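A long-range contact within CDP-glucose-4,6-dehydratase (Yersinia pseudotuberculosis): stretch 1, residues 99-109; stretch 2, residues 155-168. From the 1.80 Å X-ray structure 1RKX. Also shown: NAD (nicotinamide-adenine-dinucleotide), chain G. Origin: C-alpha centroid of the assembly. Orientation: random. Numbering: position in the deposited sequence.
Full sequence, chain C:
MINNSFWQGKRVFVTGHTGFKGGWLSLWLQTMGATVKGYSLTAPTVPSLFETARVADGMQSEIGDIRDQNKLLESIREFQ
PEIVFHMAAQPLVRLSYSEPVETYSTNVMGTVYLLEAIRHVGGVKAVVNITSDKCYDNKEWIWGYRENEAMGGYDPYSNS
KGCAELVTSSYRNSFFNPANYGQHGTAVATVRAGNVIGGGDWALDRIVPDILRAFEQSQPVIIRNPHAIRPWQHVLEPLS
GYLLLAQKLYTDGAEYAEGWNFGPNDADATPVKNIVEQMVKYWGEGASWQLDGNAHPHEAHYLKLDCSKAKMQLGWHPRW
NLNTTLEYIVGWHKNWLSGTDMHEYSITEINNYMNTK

Stretch 1 99-109: EPVETYSTNVM
Stretch 2 (155-168) DPYSNSKGCAELVT

Two helices, 100-109 and 156-168, lie side by side and run in nearly the same direction: their axes cross at -27° and approach to 8.3 Å. Each is built with phi/psi near -63/-43, apart from Val108 at -91/-62, and with i to i+4 backbone hydrogen bonds; the first widens into a pi-type turn at 105-109, where Met109 N bonds weakly to Tyr104 O (3.4 Å), and both run on beyond their stretches. The register is set by Pro100 CA to Pro156 CA at 5.7 Å. Next comes Thr103 CA to Tyr157 CA at 6.2 Å. Tyr104 CA then lies 5.5 Å from Ser160 CA. Val108 CA finally lies 5.2 Å from Ala164 CA. Together the stretches bury 518 Å².

Stretch 2 opens with Asp155 (phi/psi -81/162, chi1 p), the N-cap. Its OD2 accepts from Ser158 N at 2.9 Å and its OD1 from Ser158 OG at 2.6 Å, so the carboxylate satisfies a first-turn amide that has no helical carbonyl to meet. Pro156 follows, well suited to a first turn because it needs no amide hydrogen. Its CA-to-CB bond points toward stretch 1, and the ring has C-gamma-exo pucker, with Pro156 CG 4.0 Å from CB of Pro100, itself the first residue of its helix. Pro156 CB lies 4.1 Å from Tyr104 CE1, while Pro156 O sits over one face of the Tyr104 ring.

Tyr157 (chi1 t, 159°) directs its CA-to-CB bond away, yet its backbone gives a surface to Thr103, whose CG2 is 3.7 Å from Tyr157 CA. Thr103 (chi1 m) suits this place: its methyl packs across the interface while OG1 bonds back to Glu99 O at 3.0 Å. The Tyr157 hydroxyl reaches the cofactor, OH lying 3.2 Å from NAD C6N.

Asn159 (chi1 t) begins sideways, but its amide swings nearer and OD1 accepts from Tyr104 OH at 2.7 Å, near the plane of the ring. Tyr104 (chi1 m, chi2 108°) is a knob among Pro156, Asn159, Ser160 and Cys163, its polar tip satisfied within a buried setting.

Ser160 (chi1 p) is the reciprocal knob, held among Thr103, Tyr104, Asn107 and Val108. Its small side chain fits the close approach of the backbones. The hydroxyl accepts from Asn107 ND2 (2.8 Å, 160°) and donates to Tyr157 O at 2.7 Å, so one oxygen links the helices and its own turn. Asn107 takes chi1 m and chi2 -5°.

Lys161 (chi1 m, chi2 m, then t, t) starts away from stretch 1, but its end passes Asn107, with CE 4.2 Å from ND2, and NZ donates to NAD O3D at 2.9 Å and weakly to O2D at 3.2 Å.

Farther along, the contact becomes mainly apolar. Cys163 (chi1 m) points toward stretch 1; its CB meets Val108 CG2 at 3.5 Å, and SG lies 4.3 Å from Tyr104 CE2 at the ring edge. Ala164's small side chain suits the shortest of the register pairs; its methyl, CB, rests 3.8 Å from Asn107 O. Val167 (chi1 t) closes the interface, CG2 lying 4.0 Å from CG1 of Val108, also chi1 t.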

# COMPACT_ATOMS: atom_id res chain seq x y z
N GLU C 99 17.34 15.15 -24.56
CA GLU C 99 17.30 16.48 -23.97
C GLU C 99 16.63 16.42 -22.60
O GLU C 99 15.59 17.04 -22.38
CB GLU C 99 16.54 17.44 -24.87
CG GLU C 99 17.22 17.73 -26.20
CD GLU C 99 16.36 18.59 -27.10
OE1 GLU C 99 15.78 19.58 -26.61
OE2 GLU C 99 16.27 18.28 -28.31
N PRO C 100 17.21 15.67 -21.66
CA PRO C 100 16.60 15.58 -20.33
C PRO C 100 16.49 16.92 -19.58
O PRO C 100 15.45 17.23 -19.00
CB PRO C 100 17.51 14.57 -19.62
CG PRO C 100 18.86 14.79 -20.27
CD PRO C 100 18.47 14.91 -21.73
N VAL C 101 17.55 17.72 -19.62
CA VAL C 101 17.55 19.00 -18.93
C VAL C 101 16.41 19.91 -19.40
O VAL C 101 15.67 20.47 -18.58
CB VAL C 101 18.92 19.70 -19.10
CG1 VAL C 101 18.93 21.02 -18.33
CG2 VAL C 101 20.04 18.78 -18.61
N GLU C 102 16.26 20.05 -20.71
CA GLU C 102 15.20 20.88 -21.27
C GLU C 102 13.83 20.35 -20.87
O GLU C 102 12.89 21.12 -20.66
CB GLU C 102 15.30 20.93 -22.80
CG GLU C 102 16.57 21.59 -23.34
CD GLU C 102 17.85 20.89 -22.91
OE1 GLU C 102 17.92 19.64 -23.00
OE2 GLU C 102 18.79 21.59 -22.47
N THR C 103 13.71 19.03 -20.76
CA THR C 103 12.44 18.41 -20.39
C THR C 103 12.07 18.81 -18.97
O THR C 103 10.94 19.22 -18.70
CB THR C 103 12.50 16.87 -20.47
OG1 THR C 103 12.72 16.47 -21.83
CG2 THR C 103 11.20 16.26 -19.98
N TYR C 104 13.04 18.69 -18.06
CA TYR C 104 12.80 19.06 -16.68
C TYR C 104 12.57 20.55 -16.51
O TYR C 104 11.68 20.97 -15.77
CB TYR C 104 13.96 18.61 -15.78
CG TYR C 104 13.89 17.14 -15.38
CD1 TYR C 104 14.77 16.20 -15.91
CD2 TYR C 104 12.93 16.71 -14.46
CE1 TYR C 104 14.70 14.86 -15.54
CE2 TYR C 104 12.85 15.36 -14.08
CZ TYR C 104 13.74 14.44 -14.62
OH TYR C 104 13.67 13.12 -14.25
N SER C 105 13.37 21.37 -17.18
CA SER C 105 13.20 22.82 -17.07
C SER C 105 11.81 23.22 -17.56
O SER C 105 11.11 23.99 -16.90
CB SER C 105 14.28 23.56 -17.87
OG SER C 105 14.22 23.21 -19.24
N THR C 106 11.41 22.67 -18.71
CA THR C 106 10.10 23.00 -19.27
C THR C 106 8.93 22.45 -18.46
O THR C 106 8.01 23.19 -18.11
CB THR C 106 9.96 22.47 -20.72
OG1 THR C 106 10.97 23.05 -21.55
CG2 THR C 106 8.59 22.83 -21.29
N ASN C 107 8.97 21.17 -18.14
CA ASN C 107 7.86 20.55 -17.42
C ASN C 107 7.79 20.82 -15.92
O ASN C 107 6.70 20.95 -15.37
CB ASN C 107 7.85 19.05 -17.69
CG ASN C 107 7.67 18.74 -19.16
OD1 ASN C 107 7.47 19.65 -19.97
ND2 ASN C 107 7.76 17.47 -19.53
N VAL C 108 8.94 20.91 -15.26
CA VAL C 108 8.95 21.18 -13.84
C VAL C 108 9.02 22.68 -13.55
O VAL C 108 8.10 23.23 -12.95
CB VAL C 108 10.11 20.45 -13.13
CG1 VAL C 108 10.06 20.72 -11.63
CG2 VAL C 108 10.00 18.95 -13.38
N MET C 109 10.10 23.35 -13.96
CA MET C 109 10.19 24.78 -13.68
C MET C 109 9.09 25.58 -14.39
O MET C 109 8.62 26.58 -13.84
CB MET C 109 11.57 25.32 -14.05
CG MET C 109 12.70 24.77 -13.16
SD MET C 109 12.38 24.84 -11.37
CE MET C 109 12.24 26.60 -11.10
N ASP C 155 11.42 7.33 -17.69
CA ASP C 155 12.12 8.26 -18.57
C ASP C 155 11.96 9.69 -18.05
O ASP C 155 11.07 9.97 -17.25
CB ASP C 155 11.53 8.18 -19.97
CG ASP C 155 10.05 8.51 -19.98
OD1 ASP C 155 9.25 7.63 -19.60
OD2 ASP C 155 9.71 9.65 -20.33
N PRO C 156 12.83 10.60 -18.50
CA PRO C 156 12.78 12.01 -18.08
C PRO C 156 11.42 12.68 -18.27
O PRO C 156 10.99 13.47 -17.42
CB PRO C 156 13.88 12.65 -18.91
CG PRO C 156 14.90 11.54 -19.01
CD PRO C 156 14.03 10.35 -19.33
N TYR C 157 10.75 12.38 -19.38
CA TYR C 157 9.44 12.98 -19.64
C TYR C 157 8.43 12.53 -18.57
O TYR C 157 7.82 13.36 -17.89
CB TYR C 157 8.91 12.59 -21.02
CG TYR C 157 7.41 12.73 -21.13
CD1 TYR C 157 6.80 13.98 -21.25
CD2 TYR C 157 6.58 11.61 -21.06
CE1 TYR C 157 5.41 14.12 -21.28
CE2 TYR C 157 5.19 11.73 -21.08
CZ TYR C 157 4.62 12.98 -21.20
OH TYR C 157 3.25 13.09 -21.21
N SER C 158 8.25 11.22 -18.45
CA SER C 158 7.32 10.66 -17.48
C SER C 158 7.66 11.17 -16.08
O SER C 158 6.79 11.63 -15.34
CB SER C 158 7.38 9.12 -17.49
OG SER C 158 7.01 8.61 -18.76
N ASN C 159 8.95 11.12 -15.74
CA ASN C 159 9.39 11.55 -14.43
C ASN C 159 9.16 13.05 -14.19
O ASN C 159 8.80 13.45 -13.07
CB ASN C 159 10.87 11.19 -14.23
CG ASN C 159 11.31 11.31 -12.79
OD1 ASN C 159 11.85 12.34 -12.37
ND2 ASN C 159 11.07 10.26 -12.01
N SER C 160 9.36 13.86 -15.22
CA SER C 160 9.15 15.30 -15.08
C SER C 160 7.68 15.57 -14.79
O SER C 160 7.35 16.54 -14.09
CB SER C 160 9.59 16.06 -16.34
OG SER C 160 8.69 15.88 -17.41
N LYS C 161 6.80 14.72 -15.30
CA LYS C 161 5.36 14.89 -15.07
C LYS C 161 5.03 14.48 -13.64
O LYS C 161 4.15 15.07 -13.00
CB LYS C 161 4.56 14.07 -16.10
CG LYS C 161 4.60 14.66 -17.52
CD LYS C 161 3.88 16.01 -17.58
CE LYS C 161 3.74 16.52 -19.02
NZ LYS C 161 2.84 17.71 -19.08
N GLY C 162 5.74 13.47 -13.14
CA GLY C 162 5.56 13.04 -11.77
C GLY C 162 5.99 14.21 -10.88
O GLY C 162 5.36 14.52 -9.87
N CYS C 163 7.09 14.87 -11.26
CA CYS C 163 7.57 16.03 -10.51
C CYS C 163 6.56 17.18 -10.57
O CYS C 163 6.34 17.86 -9.57
CB CYS C 163 8.92 16.51 -11.04
SG CYS C 163 10.34 15.48 -10.53
N ALA C 164 5.96 17.39 -11.75
CA ALA C 164 4.98 18.47 -11.92
C ALA C 164 3.80 18.24 -10.98
O ALA C 164 3.22 19.21 -10.45
CB ALA C 164 4.50 18.53 -13.37
N GLU C 165 3.45 16.98 -10.75
CA GLU C 165 2.37 16.64 -9.83
C GLU C 165 2.78 17.04 -8.42
O GLU C 165 2.01 17.67 -7.70
CB GLU C 165 2.06 15.13 -9.88
CG GLU C 165 1.20 14.68 -11.06
CD GLU C 165 -0.27 15.10 -10.94
OE1 GLU C 165 -0.69 15.49 -9.84
OE2 GLU C 165 -0.99 15.01 -11.95
N LEU C 166 4.00 16.67 -8.02
CA LEU C 166 4.48 17.04 -6.70
C LEU C 166 4.48 18.56 -6.52
O LEU C 166 4.00 19.07 -5.51
CB LEU C 166 5.90 16.49 -6.47
CG LEU C 166 5.99 15.17 -5.69
CD1 LEU C 166 5.32 14.05 -6.47
CD2 LEU C 166 7.46 14.84 -5.41
N VAL C 167 5.01 19.28 -7.51
CA VAL C 167 5.06 20.74 -7.46
C VAL C 167 3.67 21.34 -7.24
O VAL C 167 3.50 22.21 -6.40
CB VAL C 167 5.64 21.33 -8.78
CG1 VAL C 167 5.38 22.84 -8.86
CG2 VAL C 167 7.14 21.06 -8.86
N THR C 168 2.70 20.86 -8.01
CA THR C 168 1.34 21.38 -7.90
C THR C 168 0.78 21.10 -6.51
O THR C 168 0.13 21.95 -5.91
CB THR C 168 0.41 20.77 -8.96
OG1 THR C 168 0.97 20.97 -10.26
CG2 THR C 168 -0.97 21.45 -8.90
PA NAD G . 1.91 19.29 -28.57
O1A NAD G . 3.36 19.12 -28.81
O2A NAD G . 1.03 19.31 -29.77
O5B NAD G . 1.63 20.63 -27.73
C5B NAD G . 2.62 21.08 -26.78
C4B NAD G . 2.49 22.58 -26.52
O4B NAD G . 3.56 22.84 -25.59
C3B NAD G . 2.81 23.42 -27.75
O3B NAD G . 1.75 24.40 -27.88
C2B NAD G . 4.17 24.01 -27.42
O2B NAD G . 4.43 25.27 -28.10
C1B NAD G . 4.10 24.09 -25.92
N9A NAD G . 5.42 24.21 -25.31
C8A NAD G . 6.40 23.25 -25.22
N7A NAD G . 7.50 23.68 -24.61
C5A NAD G . 7.22 24.99 -24.29
C6A NAD G . 7.98 25.98 -23.64
N6A NAD G . 9.21 25.84 -23.18
N1A NAD G . 7.41 27.21 -23.47
C2A NAD G . 6.13 27.40 -23.95
N3A NAD G . 5.33 26.55 -24.56
C4A NAD G . 5.94 25.34 -24.71
O3 NAD G . 1.45 18.18 -27.57
PN NAD G . -0.03 17.83 -26.97
O1N NAD G . -0.32 16.49 -27.47
O2N NAD G . -0.99 18.86 -27.45
O5D NAD G . 0.23 17.80 -25.41
C5D NAD G . -0.47 18.75 -24.61
C4D NAD G . -0.17 18.52 -23.14
O4D NAD G . -0.75 17.21 -22.84
C3D NAD G . 1.29 18.40 -22.70
O3D NAD G . 1.39 18.85 -21.33
C2D NAD G . 1.53 16.90 -22.80
O2D NAD G . 2.66 16.51 -21.99
C1D NAD G . 0.23 16.36 -22.28
N1N NAD G . 0.00 14.98 -22.67
C2N NAD G . -0.39 14.61 -23.97
C3N NAD G . -0.70 13.19 -24.31
C7N NAD G . -1.16 12.90 -25.69
O7N NAD G . -1.43 11.72 -25.94
N7N NAD G . -1.29 13.84 -26.64
C4N NAD G . -0.43 12.12 -23.28
C5N NAD G . 0.01 12.68 -21.96
C6N NAD G . 0.19 13.96 -21.69